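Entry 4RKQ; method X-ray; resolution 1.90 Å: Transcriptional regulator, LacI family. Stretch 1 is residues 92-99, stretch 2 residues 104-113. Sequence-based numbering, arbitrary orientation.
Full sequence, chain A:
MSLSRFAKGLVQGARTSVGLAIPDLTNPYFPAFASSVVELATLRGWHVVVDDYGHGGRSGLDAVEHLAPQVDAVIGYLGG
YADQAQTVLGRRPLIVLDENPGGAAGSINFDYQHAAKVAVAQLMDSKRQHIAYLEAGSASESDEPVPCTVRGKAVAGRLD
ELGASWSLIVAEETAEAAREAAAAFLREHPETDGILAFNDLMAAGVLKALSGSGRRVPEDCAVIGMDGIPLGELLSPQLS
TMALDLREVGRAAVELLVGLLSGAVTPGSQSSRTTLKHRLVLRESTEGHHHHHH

Stretch 1 92-99: RPLIVLDE
Stretch 2, residues 104-113: AAGSINFDYQ

Residues 94-97 and the strand beginning at Gly 106 run side by side as parallel β-strands, their axes 13° apart and 4.5 Å at closest approach. Ile 95 pairs with Gly 106 (CA-CA 4.3 Å), Val 96 with Ser 107 (CA-CA 4.9 Å) and Leu 97 with Ile 108 (CA-CA 4.8 Å). Backbone angles are extended, from -100/130 at Leu 94 to -119/145 at Leu 97 and from -145/156 at Gly 106 to -121/123 at Ile 108.

Four backbone hydrogen bonds form the ladder. Gly 106 N donates to Leu 94 O (2.9 Å), Val 96 N to Gly 106 O (3.1 Å), Ile 108 N to Val 96 O (3.0 Å) and Asp 98 N to Ile 108 O (2.9 Å). Thus Val 96 and Ile 108 each use both N and O across the contact, whereas Ile 95 and Leu 97 offer CA-H groups, Ile 95 CA lying 3.3 Å from Gly 106 O and Leu 97 CA 3.3 Å from Ile 108 O.

At Asp 98 the chain turns to phi/psi 64/31. Its t rotamer brings OD1 within 2.6 Å of Tyr 112 OH, which donates a hydrogen bond to it; the tyrosine has chi1 m. Water 1 donates to the same Asp 98 OD1 (2.9 Å) and accepts from Phe 110 N (2.9 Å), linking the Asp 98 side chain to the Phe 110 backbone beyond the ladder. Water 2 accepts from Glu 99 N (3.1 Å) and hydrogen-bonds Ser 107 OG (2.7 Å), the serine being t.

Side chains pack on both faces. Leu 97 (m, p) and Ile 108 (m, m) share a face with Ile 95 (m, t), Leu 97 CG approaching Ile 108 CB to 3.9 Å. An ideal CB on Gly 106 would lie on that face, just 3.1 Å from Ile 95 CG1. On the other, Val 96 (m) places CG2 4.0 Å from Ser 107 OG, a van der Waals approach.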

# COMPACT_ATOMS: atom_id res chain seq x y z
N ARG A 92 -1.97 -29.00 7.82
CA ARG A 92 -2.49 -27.85 7.09
C ARG A 92 -1.26 -27.12 6.47
O ARG A 92 -0.33 -26.75 7.16
CB ARG A 92 -3.30 -26.91 8.02
CG ARG A 92 -4.47 -27.58 8.74
CD ARG A 92 -5.06 -26.73 9.85
NE ARG A 92 -4.18 -26.74 11.01
CZ ARG A 92 -4.53 -26.39 12.23
NH1 ARG A 92 -5.76 -25.95 12.47
NH2 ARG A 92 -3.62 -26.43 13.20
N PRO A 93 -1.23 -27.00 5.15
CA PRO A 93 0.01 -26.57 4.49
C PRO A 93 0.33 -25.09 4.70
O PRO A 93 -0.57 -24.24 4.67
CB PRO A 93 -0.27 -26.86 2.99
CG PRO A 93 -1.72 -27.10 2.86
CD PRO A 93 -2.27 -27.47 4.21
N LEU A 94 1.59 -24.85 5.03
CA LEU A 94 2.17 -23.54 4.99
C LEU A 94 3.00 -23.37 3.72
O LEU A 94 3.84 -24.22 3.41
CB LEU A 94 3.07 -23.34 6.20
CG LEU A 94 3.87 -22.06 6.27
CD1 LEU A 94 2.96 -20.84 6.39
CD2 LEU A 94 4.81 -22.16 7.48
N ILE A 95 2.73 -22.27 3.01
CA ILE A 95 3.60 -21.79 1.97
C ILE A 95 4.25 -20.51 2.46
O ILE A 95 3.58 -19.49 2.61
CB ILE A 95 2.80 -21.50 0.68
CG1 ILE A 95 2.16 -22.83 0.22
CG2 ILE A 95 3.74 -20.96 -0.39
CD1 ILE A 95 1.20 -22.67 -0.88
N VAL A 96 5.55 -20.55 2.67
CA VAL A 96 6.36 -19.34 2.98
C VAL A 96 7.12 -18.77 1.82
O VAL A 96 7.53 -19.49 0.92
CB VAL A 96 7.38 -19.62 4.12
CG1 VAL A 96 6.69 -19.89 5.43
CG2 VAL A 96 8.30 -20.79 3.77
N LEU A 97 7.35 -17.47 1.86
CA LEU A 97 8.15 -16.83 0.86
C LEU A 97 9.38 -16.19 1.46
O LEU A 97 9.35 -15.67 2.59
CB LEU A 97 7.36 -15.71 0.20
CG LEU A 97 6.20 -16.22 -0.64
CD1 LEU A 97 4.91 -16.40 0.16
CD2 LEU A 97 6.01 -15.26 -1.80
N ASP A 98 10.45 -16.24 0.69
CA ASP A 98 11.65 -15.44 0.95
C ASP A 98 12.38 -15.78 2.25
O ASP A 98 13.04 -14.93 2.82
CB ASP A 98 11.30 -13.94 0.86
CG ASP A 98 12.51 -13.07 0.54
OD1 ASP A 98 13.37 -13.54 -0.22
OD2 ASP A 98 12.64 -11.96 1.08
N GLU A 99 12.31 -17.03 2.69
CA GLU A 99 13.09 -17.46 3.85
C GLU A 99 13.40 -18.93 3.75
O GLU A 99 12.88 -19.61 2.90
CB GLU A 99 12.39 -17.11 5.16
CG GLU A 99 11.06 -17.82 5.45
CD GLU A 99 10.57 -17.56 6.91
OE1 GLU A 99 10.81 -18.39 7.79
OE2 GLU A 99 10.00 -16.53 7.20
N ALA A 104 8.36 -26.49 6.19
CA ALA A 104 7.11 -25.96 5.63
C ALA A 104 6.74 -26.77 4.38
O ALA A 104 7.60 -27.22 3.65
CB ALA A 104 7.27 -24.51 5.31
N ALA A 105 5.46 -27.00 4.20
CA ALA A 105 4.93 -27.76 3.07
C ALA A 105 5.35 -27.20 1.74
O ALA A 105 5.59 -27.96 0.82
CB ALA A 105 3.41 -27.83 3.15
N GLY A 106 5.42 -25.87 1.63
CA GLY A 106 5.74 -25.22 0.40
C GLY A 106 6.54 -23.98 0.61
O GLY A 106 6.47 -23.36 1.69
N SER A 107 7.28 -23.60 -0.42
CA SER A 107 8.18 -22.41 -0.34
C SER A 107 8.40 -21.80 -1.68
O SER A 107 8.55 -22.49 -2.67
CB SER A 107 9.55 -22.80 0.23
OG SER A 107 10.38 -21.68 0.50
N ILE A 108 8.44 -20.48 -1.71
CA ILE A 108 8.81 -19.71 -2.87
C ILE A 108 10.05 -18.87 -2.47
O ILE A 108 10.03 -18.16 -1.46
CB ILE A 108 7.69 -18.72 -3.29
CG1 ILE A 108 6.30 -19.33 -3.51
CG2 ILE A 108 8.12 -17.87 -4.48
CD1 ILE A 108 6.19 -20.41 -4.55
N ASN A 109 11.15 -19.02 -3.20
CA ASN A 109 12.40 -18.26 -2.95
C ASN A 109 12.73 -17.53 -4.25
O ASN A 109 12.14 -17.80 -5.31
CB ASN A 109 13.56 -19.16 -2.51
CG ASN A 109 13.66 -19.35 -0.98
OD1 ASN A 109 12.81 -18.92 -0.22
ND2 ASN A 109 14.70 -20.03 -0.54
N PHE A 110 13.63 -16.57 -4.18
CA PHE A 110 13.97 -15.76 -5.37
C PHE A 110 15.47 -15.92 -5.58
O PHE A 110 16.19 -16.09 -4.62
CB PHE A 110 13.60 -14.33 -5.15
CG PHE A 110 12.15 -14.16 -4.81
CD1 PHE A 110 11.72 -14.28 -3.50
CD2 PHE A 110 11.22 -13.97 -5.81
CE1 PHE A 110 10.38 -14.20 -3.18
CE2 PHE A 110 9.88 -13.85 -5.50
CZ PHE A 110 9.47 -13.98 -4.19
N ASP A 111 15.90 -15.91 -6.84
CA ASP A 111 17.31 -16.07 -7.19
C ASP A 111 18.04 -14.75 -7.07
O ASP A 111 18.07 -13.97 -8.03
CB ASP A 111 17.39 -16.56 -8.62
CG ASP A 111 18.79 -16.93 -9.05
OD1 ASP A 111 19.80 -16.56 -8.40
OD2 ASP A 111 18.86 -17.58 -10.07
N TYR A 112 18.60 -14.47 -5.90
CA TYR A 112 19.25 -13.18 -5.74
C TYR A 112 20.62 -13.08 -6.41
O TYR A 112 21.09 -11.97 -6.67
CB TYR A 112 19.34 -12.77 -4.29
CG TYR A 112 18.01 -12.54 -3.65
CD1 TYR A 112 17.22 -11.47 -4.05
CD2 TYR A 112 17.54 -13.37 -2.64
CE1 TYR A 112 15.99 -11.24 -3.45
CE2 TYR A 112 16.30 -13.15 -2.05
CZ TYR A 112 15.52 -12.08 -2.48
OH TYR A 112 14.30 -11.82 -1.87
N GLN A 113 21.27 -14.19 -6.71
CA GLN A 113 22.50 -14.11 -7.50
C GLN A 113 22.20 -13.65 -8.91
O GLN A 113 22.94 -12.84 -9.48
CB GLN A 113 23.19 -15.46 -7.55
CG GLN A 113 23.73 -15.78 -6.18
CD GLN A 113 24.69 -16.93 -6.20
OE1 GLN A 113 25.20 -17.31 -7.26
NE2 GLN A 113 24.95 -17.48 -5.03
O HOH W 1 14.10 -16.09 -1.35
O HOH W 2 10.41 -19.21 1.63